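Local coordinates for berberine bridge enzyme-like protein (Arabidopsis thaliana, PDB 5D79) that binds FAD as an oxidoreductase of the berberine bridge enzyme-like family and takes part in adaptation to salt stress, at residues A168-I173 with G187-L191; V179-S184 with S241-K245; L192-L197 with T401-M407. One frame throughout, in Å; residues are numbered along the deposited sequence.

Contact 1: residues A168-I173 with G187-L191. With FAD (flavin-adenine dinucleotide), chain E.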
loop_
_atom_site.group_PDB
_atom_site.type_symbol
_atom_site.label_atom_id
_atom_site.label_comp_id
_atom_site.label_asym_id
_atom_site.label_seq_id
_atom_site.Cartn_x
_atom_site.Cartn_y
_atom_site.Cartn_z
ATOM N N ALA A 168 2.749 -14.245 12.916
ATOM C CA ALA A 168 2.095 -13.137 12.237
ATOM C C ALA A 168 2.878 -12.752 10.991
ATOM O O ALA A 168 3.915 -13.337 10.682
ATOM C CB ALA A 168 1.963 -11.929 13.174
ATOM N N PHE A 169 2.381 -11.767 10.265
ATOM C CA PHE A 169 3.178 -11.196 9.216
ATOM C C PHE A 169 2.902 -9.705 9.185
ATOM O O PHE A 169 1.751 -9.289 9.278
ATOM C CB PHE A 169 2.893 -11.854 7.863
ATOM C CG PHE A 169 3.826 -11.394 6.787
ATOM C CD1 PHE A 169 5.124 -11.875 6.735
ATOM C CD2 PHE A 169 3.427 -10.439 5.862
ATOM C CE1 PHE A 169 6.003 -11.426 5.771
ATOM C CE2 PHE A 169 4.305 -9.984 4.886
ATOM C CZ PHE A 169 5.584 -10.478 4.838
ATOM N N PRO A 170 3.970 -8.895 9.077
ATOM C CA PRO A 170 3.862 -7.438 9.108
ATOM C C PRO A 170 3.464 -6.840 7.753
ATOM O O PRO A 170 4.336 -6.547 6.943
ATOM C CB PRO A 170 5.273 -7.008 9.507
ATOM C CG PRO A 170 6.149 -8.065 8.912
ATOM C CD PRO A 170 5.375 -9.344 9.005
ATOM N N ALA A 171 2.165 -6.687 7.508
ATOM C CA ALA A 171 1.670 -6.003 6.312
ATOM C C ALA A 171 0.602 -4.995 6.726
ATOM O O ALA A 171 0.455 -4.718 7.919
ATOM C CB ALA A 171 1.121 -6.995 5.300
ATOM N N GLY A 172 -0.145 -4.461 5.761
ATOM C CA GLY A 172 -1.112 -3.410 6.042
ATOM C C GLY A 172 -2.339 -3.836 6.829
ATOM O O GLY A 172 -2.573 -5.033 7.060
ATOM N N ILE A 173 -3.148 -2.868 7.250
ATOM C CA ILE A 173 -4.332 -3.225 8.041
ATOM C C ILE A 173 -5.568 -3.553 7.193
ATOM O O ILE A 173 -6.505 -4.148 7.701
ATOM C CB ILE A 173 -4.741 -2.105 9.057
ATOM C CG1 ILE A 173 -5.404 -0.925 8.340
ATOM C CG2 ILE A 173 -3.552 -1.681 9.933
ATOM C CD1 ILE A 173 -5.922 0.151 9.260
ATOM N N GLY A 187 4.941 -1.613 2.224
ATOM C CA GLY A 187 3.857 -2.196 3.008
ATOM C C GLY A 187 3.980 -2.078 4.514
ATOM O O GLY A 187 4.599 -2.916 5.148
ATOM N N TYR A 188 3.372 -1.052 5.098
ATOM C CA TYR A 188 3.407 -0.896 6.551
ATOM C C TYR A 188 2.029 -1.164 7.166
ATOM O O TYR A 188 0.991 -1.064 6.497
ATOM C CB TYR A 188 3.910 0.502 6.951
ATOM C CG TYR A 188 2.980 1.667 6.641
ATOM C CD1 TYR A 188 1.857 1.926 7.422
ATOM C CD2 TYR A 188 3.247 2.529 5.588
ATOM C CE1 TYR A 188 1.010 2.988 7.146
ATOM C CE2 TYR A 188 2.404 3.599 5.302
ATOM C CZ TYR A 188 1.286 3.826 6.087
ATOM O OH TYR A 188 0.458 4.898 5.808
ATOM N N GLY A 189 2.039 -1.503 8.450
ATOM C CA GLY A 189 0.840 -1.777 9.223
ATOM C C GLY A 189 1.257 -1.745 10.684
ATOM O O GLY A 189 2.329 -1.216 11.008
ATOM N N THR A 190 0.459 -2.339 11.562
ATOM C CA THR A 190 0.670 -2.180 12.998
ATOM C C THR A 190 1.911 -2.860 13.609
ATOM O O THR A 190 2.126 -2.758 14.819
ATOM C CB THR A 190 -0.551 -2.683 13.771
ATOM O OG1 THR A 190 -0.733 -4.073 13.506
ATOM C CG2 THR A 190 -1.788 -1.934 13.325
ATOM N N LEU A 191 2.722 -3.540 12.801
ATOM C CA LEU A 191 3.924 -4.196 13.315
ATOM C C LEU A 191 5.208 -3.577 12.774
ATOM O O LEU A 191 6.284 -4.136 12.947
ATOM C CB LEU A 191 3.910 -5.689 12.976
ATOM C CG LEU A 191 2.969 -6.640 13.727
ATOM C CD1 LEU A 191 2.868 -7.997 13.016
ATOM C CD2 LEU A 191 3.425 -6.822 15.164
HETATM P PA FAD E . -2.973 -3.171 -7.540
HETATM O O1A FAD E . -3.724 -2.020 -8.159
HETATM O O2A FAD E . -3.446 -4.517 -8.037
HETATM O O5B FAD E . -1.387 -2.969 -7.774
HETATM C C5B FAD E . -0.761 -1.716 -7.537
HETATM C C4B FAD E . 0.550 -1.552 -8.318
HETATM O O4B FAD E . 1.341 -2.716 -8.153
HETATM C C3B FAD E . 0.291 -1.380 -9.807
HETATM O O3B FAD E . 1.221 -0.490 -10.388
HETATM C C2B FAD E . 0.468 -2.788 -10.347
HETATM O O2B FAD E . 0.879 -2.803 -11.702
HETATM C C1B FAD E . 1.488 -3.396 -9.388
HETATM N N9A FAD E . 1.356 -4.856 -9.196
HETATM C C8A FAD E . 0.333 -5.562 -8.603
HETATM N N7A FAD E . 0.649 -6.883 -8.633
HETATM C C5A FAD E . 1.855 -7.032 -9.232
HETATM C C6A FAD E . 2.649 -8.140 -9.529
HETATM N N6A FAD E . 2.383 -9.329 -9.002
HETATM N N1A FAD E . 3.863 -7.961 -10.163
HETATM C C2A FAD E . 4.291 -6.694 -10.494
HETATM N N3A FAD E . 3.498 -5.602 -10.201
HETATM C C4A FAD E . 2.305 -5.763 -9.582
HETATM N N1 FAD E . -0.663 0.610 2.049
HETATM C C2 FAD E . 0.067 0.558 3.224
HETATM O O2 FAD E . 1.231 0.138 3.221
HETATM N N3 FAD E . -0.526 0.963 4.413
HETATM C C4 FAD E . -1.833 1.422 4.445
HETATM O O4 FAD E . -2.361 1.663 5.532
HETATM C C4X FAD E . -2.572 1.453 3.262
HETATM N N5 FAD E . -3.920 1.777 3.271
HETATM C C5X FAD E . -4.695 1.503 2.153
HETATM C C6 FAD E . -6.085 1.578 2.201
HETATM C C7 FAD E . -6.852 1.306 1.065
HETATM C C7M FAD E . -8.347 1.401 1.126
HETATM C C8 FAD E . -6.229 0.911 -0.120
HETATM C C8M FAD E . -7.026 0.637 -1.362
HETATM C C9 FAD E . -4.841 0.839 -0.169
HETATM C C9A FAD E . -4.070 1.182 0.946
HETATM N N10 FAD E . -2.686 1.146 0.893
HETATM C C10 FAD E . -1.980 1.013 2.072
HETATM C "C1'" FAD E . -1.975 1.169 -0.426
HETATM C "C2'" FAD E . -1.713 -0.210 -1.001
HETATM O "O2'" FAD E . -0.787 -0.885 -0.178
HETATM C "C3'" FAD E . -1.173 -0.024 -2.414
HETATM O "O3'" FAD E . -2.193 0.542 -3.208
HETATM C "C4'" FAD E . -0.782 -1.334 -3.052
HETATM O "O4'" FAD E . 0.158 -1.103 -4.070
HETATM C "C5'" FAD E . -1.994 -1.950 -3.714
HETATM O "O5'" FAD E . -1.715 -3.301 -4.000
HETATM P P FAD E . -2.832 -4.133 -4.794
HETATM O O1P FAD E . -2.258 -5.443 -5.264
HETATM O O2P FAD E . -4.054 -4.349 -3.936
HETATM O O3P FAD E . -3.183 -3.059 -5.946
HETATM O O HOH W 1 2.534 -4.608 10.091
HETATM O O HOH W 2 -1.175 -4.159 10.062
#
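Loops can be held together without one direct hydrogen bond, and these two show how. Leu191 gives up the most area: its CB lies 4.0 Å from Pro170 CB, and its CD1 is 4.0 Å from Ala168 CB, closing one end with apolar packing. Trp336 of helix 336-343 packs against Leu191 and Ala168. Pro170, centre of an inverse gamma turn, leads to a stretch where the backbones nearly touch. There Gly189 CA makes a CA-H...O contact with Ala171 O (3.2 Å), and Gly172 CA makes another with Tyr188 O (3.2 Å); a CB on Gly189 would collide with Ala171 O. That carbonyl also accepts from two waters, one accepting from Leu191 N, the other from Thr190 N. At the far end, Ile173 CG2 meets Thr190 CG2 at 3.8 Å. Beside this seam, Tyr188 N donates to FAD O2 (3.1 Å) and Tyr188 O accepts weakly from FAD N3 (3.3 Å), main-chain recognition of the flavin pyrimidine edge within the FAD pocket of a PCMH-type domain.

Contact 2: residues V179-S184 with S241-K245. With FAD (flavin-adenine dinucleotide), chain E.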
loop_
_atom_site.group_PDB
_atom_site.type_symbol
_atom_site.label_atom_id
_atom_site.label_comp_id
_atom_site.label_asym_id
_atom_site.label_seq_id
_atom_site.Cartn_x
_atom_site.Cartn_y
_atom_site.Cartn_z
ATOM N N VAL A 179 -1.293 -8.606 -2.067
ATOM C CA VAL A 179 0.108 -8.698 -1.695
ATOM C C VAL A 179 0.995 -8.319 -2.890
ATOM O O VAL A 179 2.135 -7.889 -2.717
ATOM C CB VAL A 179 0.466 -10.113 -1.173
ATOM C CG1 VAL A 179 -0.326 -10.431 0.092
ATOM C CG2 VAL A 179 0.214 -11.149 -2.246
ATOM N N GLY A 180 0.464 -8.457 -4.101
ATOM C CA GLY A 180 1.223 -8.120 -5.289
ATOM C C GLY A 180 1.685 -6.675 -5.300
ATOM O O GLY A 180 2.880 -6.396 -5.365
ATOM N N GLY A 181 0.736 -5.752 -5.251
ATOM C CA GLY A 181 1.064 -4.342 -5.252
ATOM C C GLY A 181 1.653 -3.886 -3.931
ATOM O O GLY A 181 2.645 -3.145 -3.916
ATOM N N GLN A 182 1.065 -4.329 -2.822
ATOM C CA GLN A 182 1.478 -3.818 -1.516
ATOM C C GLN A 182 2.924 -4.213 -1.170
ATOM O O GLN A 182 3.711 -3.374 -0.739
ATOM C CB GLN A 182 0.520 -4.286 -0.408
ATOM C CG GLN A 182 0.902 -3.717 0.962
ATOM C CD GLN A 182 -0.010 -4.136 2.108
ATOM O OE1 GLN A 182 0.360 -4.968 2.925
ATOM N NE2 GLN A 182 -1.185 -3.527 2.196
ATOM N N PHE A 183 3.276 -5.481 -1.363
ATOM C CA PHE A 183 4.603 -5.944 -0.966
ATOM C C PHE A 183 5.660 -5.372 -1.911
ATOM O O PHE A 183 6.757 -5.052 -1.479
ATOM C CB PHE A 183 4.709 -7.480 -0.943
ATOM C CG PHE A 183 3.875 -8.157 0.125
ATOM C CD1 PHE A 183 2.886 -7.470 0.828
ATOM C CD2 PHE A 183 4.088 -9.496 0.428
ATOM C CE1 PHE A 183 2.116 -8.111 1.808
ATOM C CE2 PHE A 183 3.328 -10.142 1.409
ATOM C CZ PHE A 183 2.341 -9.444 2.100
ATOM N N SER A 184 5.335 -5.234 -3.195
ATOM C CA SER A 184 6.308 -4.697 -4.152
ATOM C C SER A 184 6.543 -3.189 -3.958
ATOM O O SER A 184 7.488 -2.635 -4.516
ATOM C CB SER A 184 5.885 -4.989 -5.607
ATOM O OG SER A 184 4.799 -4.181 -6.053
ATOM N N SER A 241 5.008 -14.850 -7.093
ATOM C CA SER A 241 4.882 -15.368 -5.740
ATOM C C SER A 241 5.897 -14.737 -4.783
ATOM O O SER A 241 6.976 -14.319 -5.202
ATOM C CB SER A 241 5.035 -16.889 -5.770
ATOM O OG SER A 241 4.483 -17.469 -4.613
ATOM N N TRP A 242 5.529 -14.644 -3.507
ATOM C CA TRP A 242 6.448 -14.197 -2.459
ATOM C C TRP A 242 6.770 -15.368 -1.551
ATOM O O TRP A 242 5.880 -16.161 -1.232
ATOM C CB TRP A 242 5.857 -13.079 -1.588
ATOM C CG TRP A 242 5.435 -11.822 -2.266
ATOM C CD1 TRP A 242 4.163 -11.346 -2.377
ATOM C CD2 TRP A 242 6.283 -10.848 -2.887
ATOM N NE1 TRP A 242 4.160 -10.147 -3.053
ATOM C CE2 TRP A 242 5.448 -9.817 -3.374
ATOM C CE3 TRP A 242 7.665 -10.758 -3.098
ATOM C CZ2 TRP A 242 5.950 -8.702 -4.049
ATOM C CZ3 TRP A 242 8.162 -9.652 -3.773
ATOM C CH2 TRP A 242 7.302 -8.639 -4.245
ATOM N N LYS A 243 8.021 -15.475 -1.113
ATOM C CA LYS A 243 8.328 -16.371 0.003
ATOM C C LYS A 243 8.505 -15.526 1.249
ATOM O O LYS A 243 9.487 -14.803 1.381
ATOM C CB LYS A 243 9.575 -17.231 -0.250
ATOM C CG LYS A 243 9.713 -18.358 0.782
ATOM C CD LYS A 243 10.842 -19.321 0.460
ATOM C CE LYS A 243 10.996 -20.346 1.574
ATOM N NZ LYS A 243 11.784 -21.540 1.128
ATOM N N VAL A 244 7.526 -15.607 2.147
ATOM C CA VAL A 244 7.512 -14.773 3.341
ATOM C C VAL A 244 8.223 -15.422 4.527
ATOM O O VAL A 244 8.336 -16.644 4.628
ATOM C CB VAL A 244 6.055 -14.402 3.760
ATOM C CG1 VAL A 244 5.360 -13.645 2.649
ATOM C CG2 VAL A 244 5.258 -15.638 4.145
ATOM N N LYS A 245 8.727 -14.571 5.412
ATOM C CA LYS A 245 9.236 -15.004 6.698
ATOM C C LYS A 245 8.204 -14.631 7.765
ATOM O O LYS A 245 7.879 -13.460 7.939
ATOM C CB LYS A 245 10.595 -14.356 6.990
ATOM C CG LYS A 245 11.319 -14.948 8.172
ATOM C CD LYS A 245 11.556 -16.430 7.951
ATOM C CE LYS A 245 11.703 -17.159 9.263
ATOM N NZ LYS A 245 11.990 -18.591 9.033
HETATM P PA FAD E . -2.973 -3.171 -7.540
HETATM O O1A FAD E . -3.724 -2.020 -8.159
HETATM O O2A FAD E . -3.446 -4.517 -8.037
HETATM O O5B FAD E . -1.387 -2.969 -7.774
HETATM C C5B FAD E . -0.761 -1.716 -7.537
HETATM C C4B FAD E . 0.550 -1.552 -8.318
HETATM O O4B FAD E . 1.341 -2.716 -8.153
HETATM C C3B FAD E . 0.291 -1.380 -9.807
HETATM O O3B FAD E . 1.221 -0.490 -10.388
HETATM C C2B FAD E . 0.468 -2.788 -10.347
HETATM O O2B FAD E . 0.879 -2.803 -11.702
HETATM C C1B FAD E . 1.488 -3.396 -9.388
HETATM N N9A FAD E . 1.356 -4.856 -9.196
HETATM C C8A FAD E . 0.333 -5.562 -8.603
HETATM N N7A FAD E . 0.649 -6.883 -8.633
HETATM C C5A FAD E . 1.855 -7.032 -9.232
HETATM C C6A FAD E . 2.649 -8.140 -9.529
HETATM N N6A FAD E . 2.383 -9.329 -9.002
HETATM N N1A FAD E . 3.863 -7.961 -10.163
HETATM C C2A FAD E . 4.291 -6.694 -10.494
HETATM N N3A FAD E . 3.498 -5.602 -10.201
HETATM C C4A FAD E . 2.305 -5.763 -9.582
HETATM N N1 FAD E . -0.663 0.610 2.049
HETATM C C2 FAD E . 0.067 0.558 3.224
HETATM O O2 FAD E . 1.231 0.138 3.221
HETATM N N3 FAD E . -0.526 0.963 4.413
HETATM C C4 FAD E . -1.833 1.422 4.445
HETATM O O4 FAD E . -2.361 1.663 5.532
HETATM C C4X FAD E . -2.572 1.453 3.262
HETATM N N5 FAD E . -3.920 1.777 3.271
HETATM C C5X FAD E . -4.695 1.503 2.153
HETATM C C6 FAD E . -6.085 1.578 2.201
HETATM C C7 FAD E . -6.852 1.306 1.065
HETATM C C7M FAD E . -8.347 1.401 1.126
HETATM C C8 FAD E . -6.229 0.911 -0.120
HETATM C C8M FAD E . -7.026 0.637 -1.362
HETATM C C9 FAD E . -4.841 0.839 -0.169
HETATM C C9A FAD E . -4.070 1.182 0.946
HETATM N N10 FAD E . -2.686 1.146 0.893
HETATM C C10 FAD E . -1.980 1.013 2.072
HETATM C "C1'" FAD E . -1.975 1.169 -0.426
HETATM C "C2'" FAD E . -1.713 -0.210 -1.001
HETATM O "O2'" FAD E . -0.787 -0.885 -0.178
HETATM C "C3'" FAD E . -1.173 -0.024 -2.414
HETATM O "O3'" FAD E . -2.193 0.542 -3.208
HETATM C "C4'" FAD E . -0.782 -1.334 -3.052
HETATM O "O4'" FAD E . 0.158 -1.103 -4.070
HETATM C "C5'" FAD E . -1.994 -1.950 -3.714
HETATM O "O5'" FAD E . -1.715 -3.301 -4.000
HETATM P P FAD E . -2.832 -4.133 -4.794
HETATM O O1P FAD E . -2.258 -5.443 -5.264
HETATM O O2P FAD E . -4.054 -4.349 -3.936
HETATM O O3P FAD E . -3.183 -3.059 -5.946
#
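Trp242 fills the space between helix 179-184 and strand 241-245. Pointing from the strand toward the helix, it receives Phe183 over one face, with Phe183 CD2 3.4 Å from Trp242 CD1. The centroids of the Phe183 ring and the five-membered ring of Trp242 are 4.8 Å apart, with planes at 37°, so the pair is oblique. Val244, two residues further on and on the same side of the strand, continues the apolar surface: its CG1 lies 4.2 Å from Phe183 CE2, at the edge of that ring. Val179 CG2 touches Trp242 CD1 at 4.0 Å, while Ser184 CB packs 4.0 Å from Trp242 CZ2. With these large side chains in between, the two axes approach to 9.7 Å and cross at 58°.

Outward from this core the chemistry turns polar. Trp242 NE1 donates to Val179 O over 3.1 Å, and the same carbonyl takes the helical bond from Phe183 N (3.0 Å). On the cofactor side, Gly181 N donates to FAD O1P (3.0 Å). Gly180 and Gly181 must lack side chains there, since a CB would clash with FAD N7A and FAD O5' respectively. A short helix thus packs on the sheet containing strand 238-248 and sets its glycines against the diphosphate and adenine of FAD, with the single amide Gly181 N bound to phosphate, as part of the FAD site of the PCMH-type domain.

Contact 3: residues L192-L197 with T401-M407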
loop_
_atom_site.group_PDB
_atom_site.type_symbol
_atom_site.label_atom_id
_atom_site.label_comp_id
_atom_site.label_asym_id
_atom_site.label_seq_id
_atom_site.Cartn_x
_atom_site.Cartn_y
_atom_site.Cartn_z
ATOM N N LEU A 192 5.104 -2.425 12.120
ATOM C CA LEU A 192 6.251 -1.864 11.410
ATOM C C LEU A 192 7.371 -1.454 12.350
ATOM O O LEU A 192 8.534 -1.464 11.965
ATOM C CB LEU A 192 5.841 -0.659 10.561
ATOM C CG LEU A 192 5.874 0.763 11.142
ATOM C CD1 LEU A 192 5.805 1.772 10.001
ATOM C CD2 LEU A 192 4.726 0.979 12.102
ATOM N N ARG A 193 7.032 -1.099 13.582
ATOM C CA ARG A 193 8.054 -0.632 14.510
ATOM C C ARG A 193 8.815 -1.815 15.094
ATOM O O ARG A 193 9.915 -1.680 15.596
ATOM C CB ARG A 193 7.432 0.225 15.621
ATOM C CG ARG A 193 6.752 1.521 15.128
ATOM C CD ARG A 193 6.513 2.491 16.289
ATOM N NE ARG A 193 7.759 3.029 16.847
ATOM C CZ ARG A 193 8.312 2.638 17.995
ATOM N NH1 ARG A 193 7.745 1.694 18.732
ATOM N NH2 ARG A 193 9.442 3.195 18.412
ATOM N N LYS A 194 8.224 -2.989 14.982
ATOM C CA LYS A 194 8.777 -4.186 15.582
ATOM C C LYS A 194 9.524 -4.997 14.541
ATOM O O LYS A 194 10.637 -5.469 14.785
ATOM C CB LYS A 194 7.640 -5.007 16.206
ATOM C CG LYS A 194 8.029 -6.354 16.761
ATOM C CD LYS A 194 8.576 -6.213 18.140
ATOM C CE LYS A 194 8.729 -7.556 18.805
ATOM N NZ LYS A 194 9.508 -7.342 20.035
ATOM N N TYR A 195 8.900 -5.131 13.370
ATOM C CA TYR A 195 9.373 -6.030 12.328
ATOM C C TYR A 195 9.608 -5.360 10.985
ATOM O O TYR A 195 10.084 -6.003 10.058
ATOM C CB TYR A 195 8.387 -7.179 12.152
ATOM C CG TYR A 195 8.387 -8.133 13.322
ATOM C CD1 TYR A 195 9.557 -8.783 13.700
ATOM C CD2 TYR A 195 7.227 -8.374 14.058
ATOM C CE1 TYR A 195 9.576 -9.665 14.778
ATOM C CE2 TYR A 195 7.237 -9.251 15.136
ATOM C CZ TYR A 195 8.414 -9.891 15.490
ATOM O OH TYR A 195 8.445 -10.766 16.546
ATOM N N GLY A 196 9.297 -4.072 10.875
ATOM C CA GLY A 196 9.492 -3.351 9.625
ATOM C C GLY A 196 8.372 -3.556 8.621
ATOM O O GLY A 196 7.234 -3.850 8.991
ATOM N N LEU A 197 8.691 -3.404 7.342
ATOM C CA LEU A 197 7.673 -3.484 6.291
ATOM C C LEU A 197 7.518 -4.929 5.843
ATOM O O LEU A 197 8.345 -5.779 6.170
ATOM C CB LEU A 197 8.035 -2.589 5.090
ATOM C CG LEU A 197 8.392 -1.118 5.349
ATOM C CD1 LEU A 197 8.850 -0.442 4.062
ATOM C CD2 LEU A 197 7.218 -0.373 5.955
ATOM N N THR A 401 1.148 7.925 11.381
ATOM C CA THR A 401 1.688 6.594 11.621
ATOM C C THR A 401 3.135 6.664 12.102
ATOM O O THR A 401 4.011 7.103 11.368
ATOM C CB THR A 401 1.598 5.750 10.344
ATOM O OG1 THR A 401 0.221 5.599 10.002
ATOM C CG2 THR A 401 2.195 4.376 10.543
ATOM N N PRO A 402 3.393 6.203 13.340
ATOM C CA PRO A 402 4.727 6.370 13.924
ATOM C C PRO A 402 5.781 5.454 13.298
ATOM O O PRO A 402 5.546 4.263 13.109
ATOM C CB PRO A 402 4.496 6.016 15.391
ATOM C CG PRO A 402 3.417 4.958 15.328
ATOM C CD PRO A 402 2.523 5.362 14.180
ATOM N N PHE A 403 6.936 6.018 12.959
ATOM C CA PHE A 403 8.079 5.205 12.554
ATOM C C PHE A 403 8.993 4.973 13.779
ATOM O O PHE A 403 8.501 4.734 14.883
ATOM C CB PHE A 403 8.832 5.857 11.389
ATOM C CG PHE A 403 8.153 5.676 10.055
ATOM C CD1 PHE A 403 6.777 5.473 9.981
ATOM C CD2 PHE A 403 8.887 5.679 8.879
ATOM C CE1 PHE A 403 6.130 5.279 8.744
ATOM C CE2 PHE A 403 8.264 5.498 7.636
ATOM C CZ PHE A 403 6.877 5.296 7.570
ATOM N N GLY A 404 10.308 5.045 13.610
ATOM C CA GLY A 404 11.185 4.696 14.710
ATOM C C GLY A 404 11.158 3.190 14.911
ATOM O O GLY A 404 10.602 2.465 14.098
ATOM N N GLY A 405 11.760 2.701 15.986
ATOM C CA GLY A 405 11.895 1.262 16.147
ATOM C C GLY A 405 12.665 0.632 14.994
ATOM O O GLY A 405 13.695 1.153 14.567
ATOM N N LYS A 406 12.159 -0.475 14.463
ATOM C CA LYS A 406 12.862 -1.176 13.394
ATOM C C LYS A 406 13.024 -0.259 12.183
ATOM O O LYS A 406 13.983 -0.391 11.403
ATOM C CB LYS A 406 12.122 -2.467 13.008
ATOM C CG LYS A 406 12.913 -3.394 12.081
ATOM C CD LYS A 406 13.892 -4.292 12.856
ATOM C CE LYS A 406 14.822 -5.036 11.906
ATOM N NZ LYS A 406 15.462 -6.229 12.523
ATOM N N MET A 407 12.111 0.703 12.055
ATOM C CA MET A 407 12.107 1.595 10.898
ATOM C C MET A 407 13.286 2.564 10.899
ATOM O O MET A 407 13.690 3.016 9.845
ATOM C CB MET A 407 10.789 2.371 10.812
ATOM C CG MET A 407 9.582 1.476 10.495
ATOM S SD MET A 407 9.722 0.604 8.909
ATOM C CE MET A 407 9.485 1.950 7.746
#
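Complementary shape governs this junction between a short, weakly bonded helical turn, 192-195, and the bend from strand 396-402 into helix 406-409. Leu192 is the apolar bump: its CD1 enters a hollow bounded by Phe403 CE1 at 3.7 Å and Met407 CG at 3.8 Å, while its CD2 rests 3.5 Å from Pro402 O. In return Met407 fills the recess beyond the turn, its SD 4.0 Å from Gly196 CA and its CE 3.7 Å from Leu197 CD2. Arg193 lies along the bend; its NE donates to Phe403 O (2.7 Å), and Gly405 CA sits over one face of its guanidinium, whose NH1 and NH2 reach the carbonyls of Pro281 and Val280. Gly405 is tightly fitted, since a CB would clash with Arg193 O. Beside it Lys406 N donates to that carbonyl (2.8 Å, nearly linear), so the first turn of helix 406-409 offers an amide to the neighbouring helical turn. The fit joins the FAD-binding domain to the seven-stranded antiparallel sheet, the two-part architecture of berberine bridge enzyme relatives.

In the fold
All three contacts are largely buried, but their settings grade outward. Contacts 1 and 2 lie nearer the centre of the chain and both touch FAD, the first at the flavin and the second at the phosphate and adenine. They interlock through Gln182 OE1, which accepts from Gly172 N, and through the meeting rings of Phe169 and Phe183. Contact 3 is farther out, with partly exposed lysines at its margin, and makes direct hydrogen bonds between its segments; contact 2 combines aromatic packing with one indole-to-carbonyl hydrogen bond, and contact 1 alone has none, relying on waters and CA-H...O approaches. Leu197 of contact 3 rests on Tyr188 of contact 1, carrying the packing from flavin to inter-domain seam.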